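FG41 Malonate Semialdehyde Decarboxylase (Coryneform bacterium, PDB 4LHP) is a trimeric member of the tautomerase superfamily, its subunits built on beta-alpha-beta units. Local coordinates at residues A[18-23]-A[40-45]. Sequence-based numbering, arbitrary orientation.
Sequences AIADAV and QILTAH
The carbonyl oxygen of Ala20 receives a hydrogen bond from the side-chain amide of Gln40, with NE2 standing 3.1 Å from O and the N-H pointing almost straight at it (165°). This bond ties helix 13-31 to strand 39-45 within the beta-alpha-beta unit of the tautomerase fold, the helix packed on the sheet and running roughly antiparallel to the strand. Gln40 can span the gap because its chain is extended beyond CG (chi2 -176°), which carries the amide from the strand up to the helix. The oxygen lies practically in the plane of that amide, whereas NE2 approaches tilted by 26° from the carbonyl plane of Ala20. At the other corner of the amide, OE1 accepts a hydrogen bond from Arg38 NE, so both polar atoms of this buried group have a partner and its rotation is probably fixed. Arg38 also forms a salt bridge with Asp21. Beside the polar link, the methyl of Ala20 is met from two separate directions: by Gln40 OE1 (3.4 Å from CB), with CB off the amide plane on the OE1 side, and by Leu42 CD2 (3.9 Å). Strand 39-45 is outermost in its own chain, but at Gln40 it pairs antiparallel with a strand of a second subunit, continuing the sheet across the trimer interface. Farther along the helix, Val23 brings its CB to 4.4 Å from Gln40 NE2.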
loop_
_atom_site.group_PDB
_atom_site.type_symbol
_atom_site.label_atom_id
_atom_site.label_comp_id
_atom_site.label_asym_id
_atom_site.label_seq_id
_atom_site.Cartn_x
_atom_site.Cartn_y
_atom_site.Cartn_z
ATOM N N ALA A 18 3.598 19.141 -8.419
ATOM C CA ALA A 18 3.832 19.066 -9.859
ATOM C C ALA A 18 4.076 17.621 -10.293
ATOM O O ALA A 18 3.512 17.159 -11.286
ATOM C CB ALA A 18 5.006 19.946 -10.253
ATOM N N ILE A 19 4.921 16.911 -9.550
ATOM C CA ILE A 19 5.110 15.482 -9.774
ATOM C C ILE A 19 3.749 14.795 -9.834
ATOM O O ILE A 19 3.470 14.028 -10.754
ATOM C CB ILE A 19 5.960 14.835 -8.652
ATOM C CG1 ILE A 19 7.418 15.289 -8.750
ATOM C CG2 ILE A 19 5.888 13.315 -8.732
ATOM C CD1 ILE A 19 8.273 14.866 -7.571
ATOM N N ALA A 20 2.900 15.091 -8.854
ATOM C CA ALA A 20 1.582 14.473 -8.766
ATOM C C ALA A 20 0.721 14.842 -9.972
ATOM O O ALA A 20 -0.016 14.008 -10.496
ATOM C CB ALA A 20 0.895 14.887 -7.473
ATOM N N ASP A 21 0.824 16.093 -10.410
ATOM C CA ASP A 21 0.063 16.563 -11.562
ATOM C C ASP A 21 0.478 15.814 -12.823
ATOM O O ASP A 21 -0.361 15.443 -13.643
ATOM C CB ASP A 21 0.271 18.064 -11.766
ATOM C CG ASP A 21 -0.432 18.901 -10.716
ATOM O OD1 ASP A 21 -1.516 18.498 -10.246
ATOM O OD2 ASP A 21 0.099 19.974 -10.363
ATOM N N ALA A 22 1.778 15.590 -12.966
ATOM C CA ALA A 22 2.318 14.963 -14.163
ATOM C C ALA A 22 1.913 13.498 -14.251
ATOM O O ALA A 22 1.622 12.989 -15.335
ATOM C CB ALA A 22 3.830 15.096 -14.184
ATOM N N VAL A 23 1.901 12.815 -13.113
ATOM C CA VAL A 23 1.529 11.408 -13.094
ATOM C C VAL A 23 0.056 11.258 -13.457
ATOM O O VAL A 23 -0.303 10.401 -14.261
ATOM C CB VAL A 23 1.818 10.754 -11.732
ATOM C CG1 VAL A 23 1.293 9.327 -11.704
ATOM C CG2 VAL A 23 3.313 10.770 -11.450
ATOM N N GLN A 40 -4.909 10.249 -5.178
ATOM C CA GLN A 40 -3.477 10.209 -4.935
ATOM C C GLN A 40 -3.164 10.469 -3.472
ATOM O O GLN A 40 -3.803 11.300 -2.829
ATOM C CB GLN A 40 -2.777 11.273 -5.782
ATOM C CG GLN A 40 -2.992 11.129 -7.277
ATOM C CD GLN A 40 -2.201 12.152 -8.071
ATOM O OE1 GLN A 40 -2.127 13.322 -7.695
ATOM N NE2 GLN A 40 -1.599 11.714 -9.170
ATOM N N ILE A 41 -2.172 9.755 -2.955
ATOM C CA ILE A 41 -1.659 10.017 -1.619
ATOM C C ILE A 41 -0.172 10.314 -1.709
ATOM O O ILE A 41 0.611 9.475 -2.153
ATOM C CB ILE A 41 -1.877 8.825 -0.675
ATOM C CG1 ILE A 41 -3.370 8.512 -0.558
ATOM C CG2 ILE A 41 -1.288 9.128 0.699
ATOM C CD1 ILE A 41 -3.672 7.216 0.158
ATOM N N LEU A 42 0.209 11.517 -1.294
ATOM C CA LEU A 42 1.605 11.928 -1.317
ATOM C C LEU A 42 2.229 11.813 0.061
ATOM O O LEU A 42 1.784 12.452 1.013
ATOM C CB LEU A 42 1.734 13.366 -1.813
ATOM C CG LEU A 42 1.816 13.519 -3.330
ATOM C CD1 LEU A 42 0.696 12.746 -3.997
ATOM C CD2 LEU A 42 1.766 14.987 -3.714
ATOM N N THR A 43 3.265 10.990 0.159
ATOM C CA THR A 43 4.017 10.860 1.394
ATOM C C THR A 43 5.460 11.270 1.147
ATOM O O THR A 43 6.188 10.604 0.412
ATOM C CB THR A 43 3.992 9.419 1.928
ATOM O OG1 THR A 43 2.645 8.930 1.949
ATOM C CG2 THR A 43 4.571 9.368 3.332
ATOM N N ALA A 44 5.866 12.381 1.750
ATOM C CA ALA A 44 7.242 12.844 1.647
ATOM C C ALA A 44 8.057 12.283 2.804
ATOM O O ALA A 44 7.681 12.423 3.968
ATOM C CB ALA A 44 7.291 14.360 1.643
ATOM N N HIS A 45 9.172 11.642 2.472
ATOM C CA HIS A 45 10.010 10.992 3.466
ATOM C C HIS A 45 11.372 11.651 3.557
ATOM O O HIS A 45 11.832 12.285 2.612
ATOM C CB HIS A 45 10.235 9.525 3.095
ATOM C CG HIS A 45 8.980 8.719 2.992
ATOM N ND1 HIS A 45 8.648 7.743 3.904
ATOM C CD2 HIS A 45 7.983 8.734 2.076
ATOM C CE1 HIS A 45 7.498 7.193 3.559
ATOM N NE2 HIS A 45 7.074 7.779 2.453
#